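Local structure of thioredoxin peroxidase 2 (Plasmodium falciparum, 2C0D) at residues Ile46-Ser51 / Glu121-Ser126; Glu87-Glu92 / Arg177-Ile182; Ala106-Pro111 / Gly115-Val120; Lys134-Leu139 / Phe150-Asn155. The protein probably reduces hydrogen peroxide and organic hydroperoxides to water and alcohols as a thioredoxin-dependent, mitochondrial 2-Cys peroxiredoxin. All blocks are in the same frame, centred on the assembly; numbering follows the deposited sequence. Where two conformers were deposited one is given.

Contact 1. Residues Ile46-Ser51 / Glu121-Ser126; sequences INVDLS and EFTLVS
Thr-123 meets both Ile-46 and Val-48 where two strands of the curled peroxiredoxin sheet cross almost at right angles, 84° apart with their axes 8.6 Å from each other at closest. Strand 45-49 and strand 123-126 each pair with strand 35-39, in antiparallel fashion, so here only side chains touch. Take Thr-123 first. Its chi1 of -63° sets OG1 beside the backbone N, and this leaves the methyl CG2 on the far side from that N, toward Val-48. The Thr-123 and Val-48 side chains slide past each other in opposite directions, their CG2 atoms 3.8 Å apart. The threonine hydroxyl comes tip to tip with the isoleucine, the distance from Thr-123 OG1 to Ile-46 CD1 being 4.1 Å; this is packing, on the partly exposed side of the contact. Leu-124 points the other way, onto His-104 and Lys-108 of helix 101-109, while its backbone bonds to Leu-39. Val-125 brings the apolar strip back to the first strand: Val-125 CG2 lies 4.3 Å from Val-48 CG1, a looser touch than the threonine makes, and Val-125 also packs on Ala-36 and Ile-96. Val-48 therefore sits buried against two alternate residues of the second strand. Past the crossing, the first strand leaves through an Asx turn in which Asp-49 OD1 accepts from Ser-51 N, at 3.2 Å, and from Ser-51 OG, both approaching from the same face of the carboxylate.

Contact 2. Residues Glu87-Glu92 / Arg177-Ile182; sequences ENKNVE and RTIDSI
The CA atoms of Lys-89 and Asp-180 mark the nearest backbone approach, 7.9 Å, so side chains bridge the gap between the turn at 87-92 and the helical segment 177-182. Lys-89 is the first residue to leave helix 83-88; behind it Asn-90, at positive phi, closes a Schellman motif, with Asn-90 N bonded to Glu-87 O, and the chain swings straight into strand 91-97. Lys-89 runs out extended until its last torsion. Its side chain and that of Asp-180 cross at about a right angle, and the chi4 bend (-65°) turns the ammonium onto the carboxylate. Lys-89 NZ and Asp-180 OD1 are 2.8 Å apart, a salt bridge made on the syn lone pair of the oxygen. Beside this ion pair lies a buried apolar step. Ile-179 CG2, anti to its backbone N, reaches tip to tip toward Val-91 CG2 at 3.8 Å, and the same methyl is 4.0 Å from Lys-89 CD. Phe-86 packs on both Val-91 and Ile-179, while Ser-181 and Ile-182 touch Ile-168 of the second subunit. This is the packing of a helix layer on one side of the central sheet, as in the thioredoxin fold that peroxiredoxins share.

Contact 3. Residues Ala106-Pro111 / Gly115-Val120; sequences AWKNMP and GGIGNV
Trp-107 O is gripped by two backbone amides: Ile-117 N gives it a nearly straight bond (3.0 Å, 170°), and Met-110 N adds a weak one from within the last turn of helix 101-109. The isoleucine N-H comes in above the carbonyl plane. A second backbone bond, Gly-116 N to Pro-111 O at 3.0 Å, ties down the returning loop. Between these two bonds the loop presses close on the helix end: Gly-116 CA points its hydrogen at Met-110 O across 3.3 Å. Trp-107 has CG anti to its backbone N (chi1 -156°), which lays the indole beside the loop. Ile-117 covers one face of it, its CG2 standing 3.6 Å from the centre of the six-membered ring in a CH-pi contact, while its CD1 touches Trp-107 CE3. At the ring edge Trp-107 NE1 makes a weak, bent bond to Gly-115 O. Lys-108 runs along the opposite end of the loop. Its aliphatic part passes Asn-119 and Val-120, and a bend at chi3 precedes the ammonium, whose bond to a water at 2.7 Å from Lys-108 NZ links it to Val-120 O. Trp-107 and Ile-117 also pack on Ile-76 of helix 73-81, and the Trp-107 side chain lies about 6 Å from that of Cys-72, the predicted sulfenic-acid-forming cysteine; the helix end and its return loop probably form part of the wall near this predicted peroxidatic site.

Contact 4. Residues Lys134-Leu139 / Phe150-Asn155; sequences KNYNVL and FIIDKN
Tyr-136 and Phe-150 form a T-shaped pair on one face of the central sheet of the thioredoxin-like fold, the tight part of a wholly buried contact. The tyrosine turns its edge to the phenylalanine: Tyr-136 CD1 stands 3.8 Å above the middle of the Phe-150 ring, with the planes inclined at 60°. Tyr-136 CB presses on Phe-150 CE2 at the same distance, and Tyr-136 O comes to 3.2 Å from Phe-150 CZ. A chi1 of -63° puts Phe-150 CG anti to its carbonyl carbon and turns the ring toward Tyr-136. Packing is looser around the pair. Val-138 CG1 lies at the phenylalanine's edge, 4.0 Å from Phe-150 CE2, and the touch of Ile-152 on Tyr-136 is doubtful, since that isoleucine has two conformers. Toward solvent the two segments part: Asn-137, the positive-phi residue of a Schellman motif ending helix 131-135, is exposed, as are Lys-154 and Asn-155 in the turn after the strand. The buried phenol is satisfied by Tyr-32 O, to which Tyr-136 OH is hydrogen-bonded. In the turn after the strand, the buried Asp-153 uses OD1 to accept from Asn-155 N at 2.9 Å, an Asx turn.

How the contacts relate
Contacts 1 and 4 are apolar core packing on the curled sheet, one between crossing strands, the other an aromatic pair; they meet where Leu-50 packs on the hydroxyl of Tyr-136. Contact 2 is partly buried and adds a salt bridge at its outer side. It shares the sheet with both, and Ile-179 and Ile-182 reach Ile-151 of contact 4, helix against strand. Contact 3 differs most: backbone hydrogen bonds and a CH-pi contact combine, near the predicted active cysteine, about 26 Å from contact 4 between centres. Its loop still joins the sheet, since Ile-117 packs on Leu-124 of contact 1, the residue of that strand turned from the crossing.

Contact 1. Residues Ile46-Ser51 / Glu121-Ser126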
loop_
_atom_site.group_PDB
_atom_site.type_symbol
_atom_site.label_atom_id
_atom_site.label_comp_id
_atom_site.label_asym_id
_atom_site.label_seq_id
_atom_site.Cartn_x
_atom_site.Cartn_y
_atom_site.Cartn_z
ATOM N N ILE B 46 28.083 -7.042 3.775
ATOM C CA ILE B 46 27.653 -7.523 5.076
ATOM C C ILE B 46 26.573 -8.593 4.950
ATOM O O ILE B 46 25.912 -8.742 3.911
ATOM C CB ILE B 46 27.123 -6.359 5.969
ATOM C CG1 ILE B 46 25.988 -5.557 5.251
ATOM C CG2 ILE B 46 28.295 -5.412 6.364
ATOM C CD1 ILE B 46 25.066 -4.701 6.181
ATOM N N ASN B 47 26.404 -9.368 6.013
ATOM C CA ASN B 47 25.258 -10.256 6.055
ATOM C C ASN B 47 24.097 -9.528 6.699
ATOM O O ASN B 47 24.206 -9.091 7.856
ATOM C CB ASN B 47 25.593 -11.532 6.833
ATOM C CG ASN B 47 26.609 -12.411 6.109
ATOM O OD1 ASN B 47 26.576 -12.546 4.883
ATOM N ND2 ASN B 47 27.534 -12.997 6.872
ATOM N N VAL B 48 22.984 -9.410 5.976
ATOM C CA VAL B 48 21.821 -8.681 6.466
ATOM C C VAL B 48 20.799 -9.696 6.909
ATOM O O VAL B 48 20.352 -10.519 6.124
ATOM C CB VAL B 48 21.177 -7.800 5.351
ATOM C CG1 VAL B 48 19.952 -7.056 5.894
ATOM C CG2 VAL B 48 22.235 -6.821 4.803
ATOM N N ASP B 49 20.438 -9.608 8.179
ATOM C CA ASP B 49 19.562 -10.561 8.835
ATOM C C ASP B 49 18.427 -9.742 9.425
ATOM O O ASP B 49 18.674 -8.932 10.313
ATOM C CB ASP B 49 20.367 -11.219 9.969
ATOM C CG ASP B 49 19.557 -12.189 10.800
ATOM O OD1 ASP B 49 18.391 -12.480 10.427
ATOM O OD2 ASP B 49 20.102 -12.657 11.847
ATOM N N LEU B 50 17.199 -9.955 8.954
ATOM C CA LEU B 50 16.080 -9.112 9.400
ATOM C C LEU B 50 15.918 -9.224 10.907
ATOM O O LEU B 50 15.629 -8.234 11.591
ATOM C CB LEU B 50 14.771 -9.467 8.698
ATOM C CG LEU B 50 13.691 -8.383 8.757
ATOM C CD1 LEU B 50 14.254 -7.084 8.112
ATOM C CD2 LEU B 50 12.416 -8.849 8.042
ATOM N N SER B 51 16.143 -10.426 11.436
ATOM C CA SER B 51 15.883 -10.657 12.851
ATOM C C SER B 51 16.819 -9.877 13.748
ATOM O O SER B 51 16.499 -9.658 14.917
ATOM C CB SER B 51 15.885 -12.145 13.220
ATOM O OG SER B 51 17.169 -12.692 13.071
ATOM N N GLU B 121 23.410 6.388 1.622
ATOM C CA GLU B 121 23.746 6.161 3.014
ATOM C C GLU B 121 22.874 5.106 3.671
ATOM O O GLU B 121 22.527 5.230 4.866
ATOM C CB GLU B 121 23.593 7.480 3.821
ATOM N N PHE B 122 22.510 4.062 2.927
ATOM C CA PHE B 122 21.751 2.970 3.510
ATOM C C PHE B 122 22.078 1.672 2.750
ATOM O O PHE B 122 22.624 1.717 1.639
ATOM C CB PHE B 122 20.231 3.251 3.504
ATOM C CG PHE B 122 19.591 3.396 2.117
ATOM C CD1 PHE B 122 18.981 2.295 1.514
ATOM C CD2 PHE B 122 19.546 4.623 1.462
ATOM C CE1 PHE B 122 18.351 2.379 0.273
ATOM C CE2 PHE B 122 18.900 4.760 0.209
ATOM C CZ PHE B 122 18.297 3.635 -0.391
ATOM N N THR B 123 21.713 0.544 3.333
ATOM C CA THR B 123 22.090 -0.765 2.797
ATOM C C THR B 123 21.212 -1.240 1.631
ATOM O O THR B 123 19.977 -1.134 1.686
ATOM C CB THR B 123 22.029 -1.791 3.938
ATOM O OG1 THR B 123 23.001 -1.400 4.937
ATOM C CG2 THR B 123 22.339 -3.247 3.436
ATOM N N LEU B 124 21.858 -1.759 0.582
ATOM C CA LEU B 124 21.203 -2.354 -0.571
ATOM C C LEU B 124 21.406 -3.879 -0.506
ATOM O O LEU B 124 22.547 -4.376 -0.407
ATOM C CB LEU B 124 21.786 -1.797 -1.882
ATOM C CG LEU B 124 21.676 -0.264 -2.089
ATOM C CD1 LEU B 124 22.348 0.071 -3.426
ATOM C CD2 LEU B 124 20.219 0.165 -2.160
ATOM N N VAL B 125 20.304 -4.611 -0.522
ATOM C CA VAL B 125 20.344 -6.047 -0.282
ATOM C C VAL B 125 20.173 -6.778 -1.592
ATOM O O VAL B 125 19.289 -6.461 -2.403
ATOM C CB VAL B 125 19.152 -6.465 0.610
ATOM C CG1 VAL B 125 19.165 -7.995 0.878
ATOM C CG2 VAL B 125 19.232 -5.703 1.908
ATOM N N SER B 126 20.990 -7.821 -1.757
ATOM C CA SER B 126 20.911 -8.653 -2.959
ATOM C C SER B 126 20.060 -9.911 -2.766
ATOM O O SER B 126 20.499 -10.898 -2.121
ATOM C CB SER B 126 22.324 -9.016 -3.407
ATOM O OG SER B 126 22.862 -7.927 -4.123
#

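Contact 2. Residues Glu87-Glu92 / Arg177-Ile182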
loop_
_atom_site.group_PDB
_atom_site.type_symbol
_atom_site.label_atom_id
_atom_site.label_comp_id
_atom_site.label_asym_id
_atom_site.label_seq_id
_atom_site.Cartn_x
_atom_site.Cartn_y
_atom_site.Cartn_z
ATOM N N GLU B 87 16.461 7.829 10.098
ATOM C CA GLU B 87 17.271 7.672 11.296
ATOM C C GLU B 87 16.625 8.284 12.548
ATOM O O GLU B 87 16.618 7.650 13.625
ATOM C CB GLU B 87 18.662 8.257 11.057
ATOM C CG GLU B 87 19.461 7.430 10.042
ATOM C CD GLU B 87 20.905 7.875 9.952
ATOM O OE1 GLU B 87 21.434 8.374 10.972
ATOM O OE2 GLU B 87 21.506 7.704 8.863
ATOM N N ASN B 88 16.036 9.467 12.397
ATOM C CA ASN B 88 15.387 10.162 13.526
ATOM C C ASN B 88 14.213 9.348 14.076
ATOM O O ASN B 88 13.899 9.428 15.253
ATOM C CB ASN B 88 14.860 11.530 13.098
ATOM C CG ASN B 88 15.985 12.529 12.789
ATOM O OD1 ASN B 88 17.126 12.352 13.224
ATOM N ND2 ASN B 88 15.661 13.551 11.998
ATOM N N LYS B 89 13.590 8.569 13.201
ATOM C CA LYS B 89 12.467 7.724 13.591
ATOM C C LYS B 89 12.857 6.282 13.982
ATOM O O LYS B 89 11.973 5.443 14.222
ATOM C CB LYS B 89 11.422 7.722 12.464
ATOM C CG LYS B 89 10.890 9.123 12.164
ATOM C CD LYS B 89 9.949 9.118 10.957
ATOM C CE LYS B 89 9.813 10.508 10.327
ATOM N NZ LYS B 89 9.162 11.500 11.248
ATOM N N ASN B 90 14.171 6.007 14.078
ATOM C CA ASN B 90 14.673 4.699 14.437
ATOM C C ASN B 90 14.220 3.637 13.409
ATOM O O ASN B 90 13.801 2.551 13.789
ATOM C CB ASN B 90 14.199 4.292 15.837
ATOM C CG ASN B 90 15.034 3.176 16.425
ATOM O OD1 ASN B 90 16.185 2.965 16.007
ATOM N ND2 ASN B 90 14.461 2.443 17.384
ATOM N N VAL B 91 14.313 3.983 12.126
ATOM C CA VAL B 91 13.940 3.070 11.038
ATOM C C VAL B 91 15.182 2.722 10.214
ATOM O O VAL B 91 15.873 3.627 9.715
ATOM C CB VAL B 91 12.884 3.705 10.075
ATOM C CG1 VAL B 91 12.527 2.691 8.926
ATOM C CG2 VAL B 91 11.645 4.114 10.849
ATOM N N GLU B 92 15.449 1.423 10.070
ATOM C CA GLU B 92 16.471 0.953 9.125
ATOM C C GLU B 92 15.861 0.858 7.713
ATOM O O GLU B 92 14.917 0.062 7.506
ATOM C CB GLU B 92 16.979 -0.427 9.570
ATOM C CG GLU B 92 18.177 -0.937 8.705
ATOM C CD GLU B 92 19.556 -0.411 9.120
ATOM O OE1 GLU B 92 19.685 0.176 10.231
ATOM O OE2 GLU B 92 20.543 -0.616 8.333
ATOM N N ARG B 177 5.231 9.832 6.617
ATOM C CA ARG B 177 3.942 10.017 7.339
ATOM C C ARG B 177 3.300 8.703 7.791
ATOM O O ARG B 177 2.745 8.596 8.912
ATOM C CB ARG B 177 2.961 10.800 6.473
ATOM C CG ARG B 177 3.376 12.257 6.328
ATOM N N THR B 178 3.374 7.712 6.910
ATOM C CA THR B 178 2.947 6.343 7.233
ATOM C C THR B 178 3.707 5.793 8.448
ATOM O O THR B 178 3.115 5.227 9.394
ATOM C CB THR B 178 3.124 5.440 5.995
ATOM O OG1 THR B 178 2.244 5.899 4.955
ATOM C CG2 THR B 178 2.786 3.996 6.337
ATOM N N ILE B 179 5.032 5.931 8.422
ATOM C CA ILE B 179 5.845 5.533 9.561
ATOM C C ILE B 179 5.415 6.289 10.832
ATOM O O ILE B 179 5.207 5.659 11.875
ATOM C CB ILE B 179 7.346 5.745 9.271
ATOM C CG1 ILE B 179 7.784 4.717 8.204
ATOM C CG2 ILE B 179 8.159 5.587 10.564
ATOM C CD1 ILE B 179 9.174 5.028 7.549
ATOM N N ASP B 180 5.237 7.613 10.723
ATOM C CA ASP B 180 4.774 8.416 11.851
ATOM C C ASP B 180 3.497 7.861 12.495
ATOM O O ASP B 180 3.388 7.772 13.738
ATOM C CB ASP B 180 4.529 9.856 11.415
ATOM C CG ASP B 180 5.808 10.688 11.407
ATOM O OD1 ASP B 180 6.827 10.208 11.956
ATOM O OD2 ASP B 180 5.772 11.804 10.829
ATOM N N SER B 181 2.534 7.495 11.657
ATOM C CA SER B 181 1.266 6.930 12.158
ATOM C C SER B 181 1.459 5.610 12.893
ATOM O O SER B 181 0.822 5.366 13.925
ATOM C CB SER B 181 0.269 6.744 11.022
ATOM O OG SER B 181 -0.074 7.998 10.452
ATOM N N ILE B 182 2.353 4.756 12.373
ATOM C CA ILE B 182 2.646 3.474 13.018
ATOM C C ILE B 182 3.320 3.683 14.379
ATOM O O ILE B 182 2.940 3.048 15.375
ATOM C CB ILE B 182 3.507 2.574 12.104
ATOM C CG1 ILE B 182 2.676 2.181 10.859
ATOM C CG2 ILE B 182 4.067 1.322 12.914
ATOM C CD1 ILE B 182 3.531 1.646 9.661
#

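Contact 3. Residues Ala106-Pro111 / Gly115-Val120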
loop_
_atom_site.group_PDB
_atom_site.type_symbol
_atom_site.label_atom_id
_atom_site.label_comp_id
_atom_site.label_asym_id
_atom_site.label_seq_id
_atom_site.Cartn_x
_atom_site.Cartn_y
_atom_site.Cartn_z
ATOM N N ALA B 106 27.975 -0.997 -8.810
ATOM C CA ALA B 106 28.031 -0.288 -10.103
ATOM C C ALA B 106 26.995 0.851 -10.171
ATOM O O ALA B 106 27.287 1.943 -10.676
ATOM C CB ALA B 106 27.805 -1.267 -11.229
ATOM N N TRP B 107 25.805 0.614 -9.614
ATOM C CA TRP B 107 24.741 1.641 -9.625
ATOM C C TRP B 107 25.132 2.827 -8.723
ATOM O O TRP B 107 24.887 4.015 -9.069
ATOM C CB TRP B 107 23.431 1.016 -9.150
ATOM C CG TRP B 107 22.194 1.735 -9.646
ATOM C CD1 TRP B 107 22.054 2.518 -10.768
ATOM C CD2 TRP B 107 20.902 1.625 -9.062
ATOM N NE1 TRP B 107 20.726 2.919 -10.897
ATOM C CE2 TRP B 107 20.010 2.384 -9.859
ATOM C CE3 TRP B 107 20.416 0.976 -7.927
ATOM C CZ2 TRP B 107 18.643 2.514 -9.544
ATOM C CZ3 TRP B 107 19.020 1.125 -7.599
ATOM C CH2 TRP B 107 18.183 1.879 -8.425
ATOM N N LYS B 108 25.756 2.529 -7.583
ATOM C CA LYS B 108 26.219 3.565 -6.649
ATOM C C LYS B 108 27.356 4.381 -7.248
ATOM O O LYS B 108 27.428 5.604 -7.065
ATOM C CB LYS B 108 26.677 2.969 -5.335
ATOM C CG LYS B 108 25.497 2.402 -4.519
ATOM C CD LYS B 108 25.938 1.776 -3.189
ATOM C CE LYS B 108 26.256 2.841 -2.172
ATOM N NZ LYS B 108 26.791 2.219 -0.887
ATOM N N ASN B 109 28.231 3.703 -7.960
ATOM C CA ASN B 109 29.386 4.372 -8.575
ATOM C C ASN B 109 29.069 5.201 -9.832
ATOM O O ASN B 109 29.846 6.109 -10.195
ATOM C CB ASN B 109 30.487 3.341 -8.827
ATOM C CG ASN B 109 31.809 3.992 -9.234
ATOM O OD1 ASN B 109 32.344 4.853 -8.520
ATOM N ND2 ASN B 109 32.274 3.655 -10.411
ATOM N N MET B 110 27.933 4.937 -10.464
ATOM C CA MET B 110 27.547 5.552 -11.734
ATOM C C MET B 110 27.158 7.010 -11.501
ATOM O O MET B 110 26.450 7.297 -10.549
ATOM C CB MET B 110 26.334 4.778 -12.283
ATOM C CG MET B 110 25.893 5.101 -13.685
ATOM S SD MET B 110 24.465 4.041 -14.058
ATOM C CE MET B 110 25.204 2.419 -13.974
ATOM N N PRO B 111 27.601 7.933 -12.384
ATOM C CA PRO B 111 27.191 9.345 -12.241
ATOM C C PRO B 111 25.671 9.451 -12.289
ATOM O O PRO B 111 25.044 8.772 -13.083
ATOM C CB PRO B 111 27.774 10.023 -13.499
ATOM C CG PRO B 111 28.928 9.155 -13.886
ATOM C CD PRO B 111 28.491 7.728 -13.540
ATOM N N GLY B 115 22.324 8.010 -14.887
ATOM C CA GLY B 115 21.330 7.089 -14.353
ATOM C C GLY B 115 21.733 6.417 -13.064
ATOM O O GLY B 115 21.045 5.476 -12.630
ATOM N N GLY B 116 22.819 6.893 -12.438
ATOM C CA GLY B 116 23.338 6.327 -11.196
ATOM C C GLY B 116 22.559 6.825 -9.988
ATOM O O GLY B 116 21.707 7.719 -10.133
ATOM N N ILE B 117 22.830 6.242 -8.826
ATOM C CA ILE B 117 22.190 6.687 -7.577
ATOM C C ILE B 117 23.138 7.373 -6.606
ATOM O O ILE B 117 22.695 7.923 -5.591
ATOM C CB ILE B 117 21.427 5.528 -6.850
ATOM C CG1 ILE B 117 22.380 4.331 -6.579
ATOM C CG2 ILE B 117 20.202 5.133 -7.655
ATOM C CD1 ILE B 117 21.781 3.235 -5.578
ATOM N N GLY B 118 24.456 7.340 -6.893
ATOM C CA GLY B 118 25.449 7.854 -5.947
ATOM C C GLY B 118 25.662 6.957 -4.723
ATOM O O GLY B 118 24.987 5.932 -4.572
ATOM N N ASN B 119 26.583 7.358 -3.834
ATOM C CA ASN B 119 26.911 6.536 -2.681
ATOM C C ASN B 119 25.915 6.765 -1.545
ATOM O O ASN B 119 26.183 7.468 -0.558
ATOM C CB ASN B 119 28.393 6.692 -2.249
ATOM C CG ASN B 119 29.354 6.031 -3.271
ATOM O OD1 ASN B 119 30.139 6.696 -3.954
ATOM N ND2 ASN B 119 29.253 4.746 -3.398
ATOM N N VAL B 120 24.745 6.154 -1.722
ATOM C CA VAL B 120 23.652 6.317 -0.781
ATOM C C VAL B 120 24.023 5.789 0.598
ATOM O O VAL B 120 24.872 4.895 0.731
ATOM C CB VAL B 120 22.355 5.655 -1.304
ATOM C CG1 VAL B 120 21.881 6.359 -2.605
ATOM C CG2 VAL B 120 22.558 4.131 -1.485
HETATM O O HOH W 1 19.352 3.884 -13.504
HETATM O O HOH W 2 27.546 4.545 0.136
#

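Contact 4. Residues Lys134-Leu139 / Phe150-Asn155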
loop_
_atom_site.group_PDB
_atom_site.type_symbol
_atom_site.label_atom_id
_atom_site.label_comp_id
_atom_site.label_asym_id
_atom_site.label_seq_id
_atom_site.Cartn_x
_atom_site.Cartn_y
_atom_site.Cartn_z
ATOM N N LYS B 134 9.889 -13.327 -3.293
ATOM C CA LYS B 134 8.776 -14.296 -3.338
ATOM C C LYS B 134 7.948 -14.260 -2.049
ATOM O O LYS B 134 6.696 -14.269 -2.093
ATOM C CB LYS B 134 9.293 -15.724 -3.584
ATOM C CG LYS B 134 8.140 -16.760 -3.835
ATOM N N ASN B 135 8.646 -14.224 -0.923
ATOM C CA ASN B 135 7.985 -14.308 0.382
ATOM C C ASN B 135 7.318 -13.005 0.812
ATOM O O ASN B 135 6.463 -13.023 1.708
ATOM C CB ASN B 135 8.983 -14.789 1.397
ATOM C CG ASN B 135 9.124 -16.316 1.355
ATOM O OD1 ASN B 135 10.097 -16.864 0.842
ATOM N ND2 ASN B 135 8.089 -17.001 1.814
ATOM N N TYR B 136 7.693 -11.902 0.172
ATOM C CA TYR B 136 6.915 -10.629 0.294
ATOM C C TYR B 136 5.861 -10.424 -0.820
ATOM O O TYR B 136 5.246 -9.343 -0.882
ATOM C CB TYR B 136 7.851 -9.428 0.490
ATOM C CG TYR B 136 8.494 -9.440 1.864
ATOM C CD1 TYR B 136 7.898 -8.737 2.931
ATOM C CD2 TYR B 136 9.700 -10.119 2.100
ATOM C CE1 TYR B 136 8.475 -8.751 4.240
ATOM C CE2 TYR B 136 10.299 -10.139 3.432
ATOM C CZ TYR B 136 9.657 -9.451 4.468
ATOM O OH TYR B 136 10.189 -9.433 5.743
ATOM N N ASN B 137 5.633 -11.474 -1.644
ATOM C CA ASN B 137 4.593 -11.492 -2.692
ATOM C C ASN B 137 4.839 -10.401 -3.740
ATOM O O ASN B 137 3.902 -9.820 -4.303
ATOM C CB ASN B 137 3.206 -11.309 -2.046
ATOM C CG ASN B 137 2.807 -12.492 -1.170
ATOM O OD1 ASN B 137 3.252 -13.621 -1.368
ATOM N ND2 ASN B 137 1.940 -12.227 -0.184
ATOM N N VAL B 138 6.117 -10.088 -4.001
ATOM C CA VAL B 138 6.456 -9.043 -4.970
ATOM C C VAL B 138 7.408 -9.552 -6.080
ATOM O O VAL B 138 7.981 -8.752 -6.803
ATOM C CB VAL B 138 7.046 -7.761 -4.303
ATOM C CG1 VAL B 138 5.979 -7.069 -3.450
ATOM C CG2 VAL B 138 8.313 -8.060 -3.471
ATOM N N LEU B 139 7.523 -10.859 -6.237
ATOM C CA LEU B 139 8.379 -11.396 -7.318
ATOM C C LEU B 139 7.521 -11.498 -8.577
ATOM O O LEU B 139 6.489 -12.210 -8.590
ATOM C CB LEU B 139 8.925 -12.782 -6.945
ATOM C CG LEU B 139 9.864 -13.388 -8.001
ATOM C CD1 LEU B 139 11.096 -12.449 -8.232
ATOM C CD2 LEU B 139 10.309 -14.767 -7.591
ATOM N N PHE B 150 7.405 -2.197 2.470
ATOM C CA PHE B 150 6.827 -2.761 3.712
ATOM C C PHE B 150 7.420 -2.086 4.923
ATOM O O PHE B 150 8.626 -1.789 4.942
ATOM C CB PHE B 150 7.169 -4.269 3.779
ATOM C CG PHE B 150 6.561 -5.053 2.633
ATOM C CD1 PHE B 150 5.321 -5.686 2.795
ATOM C CD2 PHE B 150 7.191 -5.113 1.387
ATOM C CE1 PHE B 150 4.750 -6.404 1.739
ATOM C CE2 PHE B 150 6.608 -5.798 0.314
ATOM C CZ PHE B 150 5.380 -6.432 0.487
ATOM N N ILE B 151 6.624 -1.907 5.969
ATOM C CA ILE B 151 7.168 -1.399 7.225
ATOM C C ILE B 151 7.039 -2.532 8.234
ATOM O O ILE B 151 5.928 -3.113 8.419
ATOM C CB ILE B 151 6.388 -0.146 7.725
ATOM C CG1 ILE B 151 6.433 0.988 6.698
ATOM C CG2 ILE B 151 6.908 0.299 9.149
ATOM C CD1 ILE B 151 7.833 1.419 6.358
ATOM N N ILE B 152 8.152 -2.828 8.893
ATOM C CA ILE B 152 8.270 -3.907 9.865
ATOM C C ILE B 152 8.471 -3.281 11.257
ATOM O O ILE B 152 9.332 -2.417 11.419
ATOM C CB ILE B 152 9.522 -4.778 9.517
ATOM C CG1 ILE B 152 9.524 -5.175 8.025
ATOM C CG2 ILE B 152 9.675 -5.981 10.473
ATOM C CD1 ILE B 152 8.335 -6.012 7.582
ATOM N N ASP B 153 7.702 -3.691 12.258
ATOM C CA ASP B 153 7.897 -3.053 13.574
ATOM C C ASP B 153 8.988 -3.738 14.410
ATOM O O ASP B 153 9.681 -4.669 13.947
ATOM C CB ASP B 153 6.532 -2.897 14.315
ATOM C CG ASP B 153 5.981 -4.234 14.817
ATOM O OD1 ASP B 153 6.748 -5.231 14.862
ATOM O OD2 ASP B 153 4.775 -4.297 15.196
ATOM N N LYS B 154 9.156 -3.271 15.646
ATOM C CA LYS B 154 10.217 -3.795 16.502
ATOM C C LYS B 154 9.964 -5.223 17.025
ATOM O O LYS B 154 10.871 -5.823 17.606
ATOM C CB LYS B 154 10.496 -2.829 17.659
ATOM C CG LYS B 154 11.031 -1.478 17.214
ATOM C CD LYS B 154 11.403 -0.551 18.396
ATOM C CE LYS B 154 10.163 0.146 18.976
ATOM N NZ LYS B 154 10.534 0.988 20.160
ATOM N N ASN B 155 8.743 -5.739 16.833
ATOM C CA ASN B 155 8.396 -7.114 17.139
ATOM C C ASN B 155 8.504 -8.030 15.917
ATOM O O ASN B 155 8.232 -9.226 16.002
ATOM C CB ASN B 155 6.983 -7.179 17.738
ATOM C CG ASN B 155 6.922 -6.551 19.132
ATOM O OD1 ASN B 155 7.871 -6.660 19.909
ATOM N ND2 ASN B 155 5.825 -5.851 19.427
#